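Local coordinates for protein levoglucosan dehydrogenase (Pseudarthrobacter phenanthrenivorans, PDB 6A3F) that oxidises the anhydrosugar levoglucosan to 3-dehydrolevoglucosan, passing the hydride to NAD(+), with high specificity for both substrate and cofactor, at residues A170-Y181 against I295-I306. Residues are numbered along the deposited sequence; the frame is centred on the assembly and turned at random.
Sequences AIGRILSFRGTY and ITFEIHGTEGSI
I174 to Y181 pairs antiparallel with I295 to G301, two neighbouring strands in the large mixed sheet of the substrate-binding domain of this Gfo/Idh/MocA enzyme. One face of the pair is apolar and tightly packed, covered by helices 157-167 and 206-221. On it I295 lies alongside Y181, its CG1 3.5 Å from the centre of the Y181 ring and over one face, a CH-pi contact. In Y181, CG lies anti to the backbone N (chi1 -161°), which carries the ring over beside I295; its other neighbours include Y153, a levoglucosan-binding residue. Next along, the F177 ring leans over G179, where a side chain would collide with it, and its CD2 comes to 3.7 Å from I299 CG1. Branched I299 also offers CG2 to I174 and to I171, whose CD1 in turn meets I306 CD1 at 3.7 Å.

The other face is polar and turned to a second subunit. There E298 OE2 accepts a nearly straight bond from H300 NE2, lying close to the imidazole plane, which should hold that ring's rotation; E298 OE1 makes a salt bridge to R291 of the second subunit. R178 extends away from the pair to E283 and S281.

The looser, solvent-facing end is the turn, where E303 and R173 lead away; T302 CG2 still rests on L175 CD2. R173 N donates to T302 OG1. Beside the turn lies a classic beta bulge: L175 N and, weakly, S176 N both donate to H300 O. G301 suits its spot because a beta carbon there would run into I171 O. Far along the polar face, T180 and T296 meet hydroxyl to hydroxyl, OG1 to OG1 at 2.6 Å, and a water binds T296 OG1 at the same distance.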
ATOM      1  N   ALA B 170     -22.675  10.383   5.396  1.00 20.03           N
ATOM      2  CA  ALA B 170     -22.150   9.459   4.345  1.00 21.87           C
ATOM      3  C   ALA B 170     -21.674   8.127   4.955  1.00 20.43           C
ATOM      4  O   ALA B 170     -21.735   7.072   4.246  1.00 19.78           O
ATOM      5  CB  ALA B 170     -21.063  10.135   3.547  1.00 21.69           C
ATOM      6  N   ILE B 171     -21.250   8.097   6.241  1.00 17.78           N
ATOM      7  CA  ILE B 171     -20.878   6.810   6.849  1.00 18.80           C
ATOM      8  C   ILE B 171     -21.831   6.439   7.981  1.00 18.53           C
ATOM      9  O   ILE B 171     -21.495   5.629   8.850  1.00 18.64           O
ATOM     10  CB  ILE B 171     -19.394   6.747   7.299  1.00 19.37           C
ATOM     11  CG1 ILE B 171     -19.040   7.725   8.425  1.00 20.16           C
ATOM     12  CG2 ILE B 171     -18.494   6.950   6.086  1.00 20.40           C
ATOM     13  CD1 ILE B 171     -17.827   7.328   9.251  1.00 21.74           C
ATOM     14  N   GLY B 172     -22.992   7.086   8.030  1.00 20.49           N
ATOM     15  CA  GLY B 172     -23.959   6.802   9.088  1.00 20.96           C
ATOM     16  C   GLY B 172     -23.534   7.386  10.429  1.00 21.73           C
ATOM     17  O   GLY B 172     -22.819   8.392  10.480  1.00 22.10           O
ATOM     18  N   ARG B 173     -23.938   6.716  11.499  1.00 22.49           N
ATOM     19  CA  ARG B 173     -23.574   7.160  12.816  1.00 23.68           C
ATOM     20  C   ARG B 173     -22.233   6.540  13.204  1.00 21.49           C
ATOM     21  O   ARG B 173     -21.976   5.378  12.932  1.00 21.38           O
ATOM     22  CB  ARG B 173     -24.627   6.756  13.846  1.00 25.67           C
ATOM     23  CG  ARG B 173     -25.969   7.469  13.679  1.00 27.93           C
ATOM     24  CD  ARG B 173     -25.848   8.949  13.949  1.00 32.54           C
ATOM     25  NE  ARG B 173     -27.136   9.636  13.984  1.00 36.16           N
ATOM     26  CZ  ARG B 173     -27.910   9.784  15.059  1.00 38.89           C
ATOM     27  NH1 ARG B 173     -27.528   9.331  16.237  1.00 31.24           N
ATOM     28  NH2 ARG B 173     -29.052  10.449  14.941  1.00 35.79           N
ATOM     29  N   ILE B 174     -21.434   7.302  13.919  1.00 22.36           N
ATOM     30  CA  ILE B 174     -20.157   6.759  14.377  1.00 21.95           C
ATOM     31  C   ILE B 174     -20.339   5.840  15.599  1.00 23.89           C
ATOM     32  O   ILE B 174     -20.947   6.250  16.584  1.00 22.08           O
ATOM     33  CB  ILE B 174     -19.186   7.909  14.658  1.00 21.08           C
ATOM     34  CG1 ILE B 174     -18.871   8.673  13.367  1.00 23.38           C
ATOM     35  CG2 ILE B 174     -17.949   7.371  15.371  1.00 22.28           C
ATOM     36  CD1 ILE B 174     -17.974   9.860  13.545  1.00 25.16           C
ATOM     37  N   LEU B 175     -19.710   4.649  15.559  1.00 19.61           N
ATOM     38  CA  LEU B 175     -19.708   3.678  16.635  1.00 20.84           C
ATOM     39  C   LEU B 175     -18.354   3.664  17.358  1.00 21.82           C
ATOM     40  O   LEU B 175     -18.314   3.554  18.590  1.00 19.97           O
ATOM     41  CB  LEU B 175     -19.992   2.301  16.068  1.00 20.06           C
ATOM     42  CG  LEU B 175     -21.226   2.208  15.199  1.00 21.59           C
ATOM     43  CD1 LEU B 175     -21.378   0.789  14.691  1.00 22.29           C
ATOM     44  CD2 LEU B 175     -22.449   2.733  15.962  1.00 21.82           C
ATOM     45  N   SER B 176     -17.247   3.668  16.582  1.00 21.02           N
ATOM     46  CA  SER B 176     -15.956   3.331  17.129  1.00 21.92           C
ATOM     47  C   SER B 176     -14.873   4.158  16.411  1.00 20.34           C
ATOM     48  O   SER B 176     -14.927   4.412  15.201  1.00 17.63           O
ATOM     49  CB  SER B 176     -15.725   1.836  17.035  1.00 20.88           C
ATOM     50  OG  SER B 176     -14.718   1.383  17.928  1.00 23.34           O
ATOM     51  N   PHE B 177     -13.897   4.636  17.214  1.00 18.84           N
ATOM     52  CA  PHE B 177     -12.778   5.447  16.761  1.00 18.86           C
ATOM     53  C   PHE B 177     -11.478   4.853  17.307  1.00 19.63           C
ATOM     54  O   PHE B 177     -11.380   4.475  18.477  1.00 20.50           O
ATOM     55  CB  PHE B 177     -12.930   6.910  17.230  1.00 19.01           C
ATOM     56  CG  PHE B 177     -11.729   7.816  17.028  1.00 20.55           C
ATOM     57  CD1 PHE B 177     -10.673   7.819  17.925  1.00 20.98           C
ATOM     58  CD2 PHE B 177     -11.621   8.629  15.908  1.00 18.20           C
ATOM     59  CE1 PHE B 177      -9.560   8.617  17.706  1.00 21.65           C
ATOM     60  CE2 PHE B 177     -10.537   9.465  15.724  1.00 19.51           C
ATOM     61  CZ  PHE B 177      -9.491   9.446  16.614  1.00 20.77           C
ATOM     62  N   ARG B 178     -10.479   4.789  16.430  1.00 18.28           N
ATOM     63  CA  ARG B 178      -9.106   4.359  16.765  1.00 18.46           C
ATOM     64  C   ARG B 178      -8.215   5.485  16.262  1.00 20.42           C
ATOM     65  O   ARG B 178      -8.284   5.801  15.074  1.00 20.75           O
ATOM     66  CB  ARG B 178      -8.749   2.987  16.152  1.00 19.30           C
ATOM     67  CG  ARG B 178      -7.268   2.596  16.261  1.00 18.80           C
ATOM     68  CD  ARG B 178      -6.790   2.554  17.731  1.00 22.32           C
ATOM     69  NE  ARG B 178      -5.436   2.029  17.856  1.00 19.87           N
ATOM     70  CZ  ARG B 178      -4.778   1.814  18.980  1.00 20.48           C
ATOM     71  NH1 ARG B 178      -5.362   2.036  20.156  1.00 20.10           N
ATOM     72  NH2 ARG B 178      -3.522   1.400  18.885  1.00 19.53           N
ATOM     73  N   GLY B 179      -7.377   6.066  17.110  1.00 18.25           N
ATOM     74  CA  GLY B 179      -6.436   7.068  16.613  1.00 19.98           C
ATOM     75  C   GLY B 179      -5.052   6.857  17.182  1.00 20.15           C
ATOM     76  O   GLY B 179      -4.898   6.456  18.356  1.00 18.13           O
ATOM     77  N   THR B 180      -4.022   7.061  16.330  1.00 18.44           N
ATOM     78  CA  THR B 180      -2.660   6.833  16.818  1.00 19.23           C
ATOM     79  C   THR B 180      -1.743   7.957  16.344  1.00 19.05           C
ATOM     80  O   THR B 180      -2.008   8.648  15.375  1.00 18.23           O
ATOM     81  CB  THR B 180      -2.060   5.486  16.429  1.00 20.13           C
ATOM     82  OG1 THR B 180      -1.721   5.473  15.041  1.00 22.22           O
ATOM     83  CG2 THR B 180      -2.895   4.301  16.872  1.00 19.37           C
ATOM     84  N   TYR B 181      -0.638   8.130  17.104  1.00 16.35           N
ATOM     85  CA  TYR B 181       0.423   8.979  16.675  1.00 17.64           C
ATOM     86  C   TYR B 181       1.718   8.264  17.076  1.00 16.65           C
ATOM     87  O   TYR B 181       2.106   8.260  18.243  1.00 19.70           O
ATOM     88  CB  TYR B 181       0.301  10.380  17.259  1.00 18.44           C
ATOM     89  CG  TYR B 181       1.075  11.470  16.557  1.00 18.29           C
ATOM     90  CD1 TYR B 181       2.312  11.257  15.971  1.00 18.19           C
ATOM     91  CD2 TYR B 181       0.562  12.744  16.496  1.00 18.83           C
ATOM     92  CE1 TYR B 181       2.995  12.283  15.318  1.00 18.06           C
ATOM     93  CE2 TYR B 181       1.249  13.781  15.888  1.00 19.60           C
ATOM     94  CZ  TYR B 181       2.491  13.565  15.323  1.00 18.75           C
ATOM     95  OH  TYR B 181       3.103  14.637  14.719  1.00 20.04           O
ATOM     96  N   ILE B 295       0.471   9.653  12.088  1.00 18.41           N
ATOM     97  CA  ILE B 295      -0.803  10.082  12.655  1.00 19.40           C
ATOM     98  C   ILE B 295      -1.917   9.357  11.909  1.00 19.62           C
ATOM     99  O   ILE B 295      -2.017   9.497  10.673  1.00 18.30           O
ATOM    100  CB  ILE B 295      -1.022  11.585  12.554  1.00 21.02           C
ATOM    101  CG1 ILE B 295       0.264  12.374  12.827  1.00 18.77           C
ATOM    102  CG2 ILE B 295      -2.194  11.984  13.458  1.00 21.34           C
ATOM    103  CD1 ILE B 295       0.125  13.846  12.592  1.00 18.38           C
ATOM    104  N   THR B 296      -2.691   8.541  12.601  1.00 18.53           N
ATOM    105  CA  THR B 296      -3.735   7.736  11.915  1.00 18.14           C
ATOM    106  C   THR B 296      -5.070   7.858  12.632  1.00 19.12           C
ATOM    107  O   THR B 296      -5.138   8.162  13.874  1.00 18.72           O
ATOM    108  CB  THR B 296      -3.360   6.250  11.851  1.00 18.84           C
ATOM    109  OG1 THR B 296      -3.494   5.680  13.158  1.00 19.26           O
ATOM    110  CG2 THR B 296      -1.940   6.077  11.337  1.00 20.40           C
ATOM    111  N   PHE B 297      -6.142   7.621  11.869  1.00 18.25           N
ATOM    112  CA  PHE B 297      -7.379   7.278  12.565  1.00 17.39           C
ATOM    113  C   PHE B 297      -8.140   6.307  11.684  1.00 17.50           C
ATOM    114  O   PHE B 297      -7.927   6.270  10.440  1.00 17.53           O
ATOM    115  CB  PHE B 297      -8.202   8.525  12.910  1.00 18.23           C
ATOM    116  CG  PHE B 297      -8.587   9.409  11.752  1.00 18.12           C
ATOM    117  CD1 PHE B 297      -9.650   9.070  10.909  1.00 19.46           C
ATOM    118  CD2 PHE B 297      -7.956  10.637  11.575  1.00 19.07           C
ATOM    119  CE1 PHE B 297     -10.015   9.920   9.873  1.00 19.69           C
ATOM    120  CE2 PHE B 297      -8.364  11.494  10.562  1.00 22.68           C
ATOM    121  CZ  PHE B 297      -9.378  11.122   9.709  1.00 20.12           C
ATOM    122  N   GLU B 298      -8.975   5.525  12.346  1.00 16.20           N
ATOM    123  CA  GLU B 298      -9.893   4.651  11.674  1.00 18.06           C
ATOM    124  C   GLU B 298     -11.225   4.809  12.389  1.00 19.51           C
ATOM    125  O   GLU B 298     -11.267   4.625  13.591  1.00 18.09           O
ATOM    126  CB  GLU B 298      -9.451   3.195  11.722  1.00 19.30           C
ATOM    127  CG  GLU B 298     -10.457   2.206  11.128  1.00 17.96           C
ATOM    128  CD  GLU B 298      -9.902   0.887  10.577  1.00 20.58           C
ATOM    129  OE1 GLU B 298      -8.651   0.757  10.419  1.00 17.70           O
ATOM    130  OE2 GLU B 298     -10.714  -0.005  10.211  1.00 19.60           O
ATOM    131  N   ILE B 299     -12.230   5.174  11.628  1.00 18.32           N
ATOM    132  CA  ILE B 299     -13.559   5.391  12.156  1.00 20.21           C
ATOM    133  C   ILE B 299     -14.523   4.381  11.556  1.00 16.90           C
ATOM    134  O   ILE B 299     -14.582   4.235  10.325  1.00 17.72           O
ATOM    135  CB  ILE B 299     -14.036   6.822  11.920  1.00 20.14           C
ATOM    136  CG1 ILE B 299     -13.147   7.854  12.630  1.00 22.95           C
ATOM    137  CG2 ILE B 299     -15.493   6.930  12.349  1.00 23.46           C
ATOM    138  CD1 ILE B 299     -13.378   9.277  12.185  1.00 22.46           C
ATOM    139  N   HIS B 300     -15.289   3.691  12.415  1.00 19.61           N
ATOM    140  CA  HIS B 300     -16.352   2.745  11.935  1.00 17.34           C
ATOM    141  C   HIS B 300     -17.722   3.378  12.208  1.00 18.63           C
ATOM    142  O   HIS B 300     -18.059   3.640  13.371  1.00 18.51           O
ATOM    143  CB  HIS B 300     -16.234   1.378  12.568  1.00 17.94           C
ATOM    144  CG  HIS B 300     -14.884   0.753  12.415  1.00 19.68           C
ATOM    145  ND1 HIS B 300     -14.311  -0.035  13.387  1.00 20.15           N
ATOM    146  CD2 HIS B 300     -14.005   0.806  11.404  1.00 18.69           C
ATOM    147  CE1 HIS B 300     -13.118  -0.446  12.954  1.00 19.30           C
ATOM    148  NE2 HIS B 300     -12.910   0.048  11.755  1.00 16.49           N
ATOM    149  N   GLY B 301     -18.451   3.665  11.125  1.00 20.10           N
ATOM    150  CA  GLY B 301     -19.821   4.130  11.224  1.00 20.84           C
ATOM    151  C   GLY B 301     -20.802   3.032  10.832  1.00 21.40           C
ATOM    152  O   GLY B 301     -20.399   1.998  10.293  1.00 19.77           O
ATOM    153  N   THR B 302     -22.105   3.296  10.990  1.00 20.24           N
ATOM    154  CA  THR B 302     -23.083   2.251  10.677  1.00 21.39           C
ATOM    155  C   THR B 302     -23.145   2.003   9.166  1.00 21.29           C
ATOM    156  O   THR B 302     -23.659   0.941   8.765  1.00 21.66           O
ATOM    157  CB  THR B 302     -24.470   2.590  11.252  1.00 20.24           C
ATOM    158  OG1 THR B 302     -24.791   3.865  10.719  1.00 18.57           O
ATOM    159  CG2 THR B 302     -24.457   2.619  12.762  1.00 21.58           C
ATOM    160  N   GLU B 303     -22.722   2.971   8.335  1.00 21.13           N
ATOM    161  CA  GLU B 303     -22.857   2.849   6.863  1.00 22.88           C
ATOM    162  C   GLU B 303     -21.528   3.024   6.130  1.00 20.93           C
ATOM    163  O   GLU B 303     -21.505   3.184   4.894  1.00 20.77           O
ATOM    164  CB  GLU B 303     -23.821   3.909   6.334  1.00 25.59           C
ATOM    165  CG  GLU B 303     -25.157   3.879   7.040  1.00 31.06           C
ATOM    166  CD  GLU B 303     -25.970   2.640   6.742  1.00 40.37           C
ATOM    167  OE1 GLU B 303     -25.633   1.951   5.751  1.00 47.04           O
ATOM    168  OE2 GLU B 303     -26.940   2.367   7.488  1.00 49.07           O
ATOM    169  N   GLY B 304     -20.427   2.973   6.845  1.00 19.89           N
ATOM    170  CA  GLY B 304     -19.135   3.067   6.187  1.00 20.38           C
ATOM    171  C   GLY B 304     -18.009   3.286   7.179  1.00 20.60           C
ATOM    172  O   GLY B 304     -18.219   3.342   8.401  1.00 18.40           O
ATOM    173  N   SER B 305     -16.797   3.371   6.635  1.00 18.34           N
ATOM    174  CA  SER B 305     -15.595   3.525   7.456  1.00 20.10           C
ATOM    175  C   SER B 305     -14.629   4.504   6.753  1.00 19.11           C
ATOM    176  O   SER B 305     -14.649   4.677   5.509  1.00 18.40           O
ATOM    177  CB  SER B 305     -14.918   2.180   7.679  1.00 18.58           C
ATOM    178  OG  SER B 305     -15.682   1.223   8.376  1.00 19.61           O
ATOM    179  N   ILE B 306     -13.756   5.165   7.543  1.00 19.06           N
ATOM    180  CA  ILE B 306     -12.817   6.131   7.069  1.00 18.81           C
ATOM    181  C   ILE B 306     -11.478   5.855   7.760  1.00 18.34           C
ATOM    182  O   ILE B 306     -11.473   5.649   8.953  1.00 20.06           O
ATOM    183  CB  ILE B 306     -13.237   7.577   7.365  1.00 19.30           C
ATOM    184  CG1 ILE B 306     -14.603   7.917   6.741  1.00 17.89           C
ATOM    185  CG2 ILE B 306     -12.170   8.549   6.903  1.00 21.89           C
ATOM    186  CD1 ILE B 306     -15.214   9.163   7.319  1.00 19.63           C
TER
HETATM  187  O   HOH W   1      -5.637   4.321  13.464  1.00 30.20           O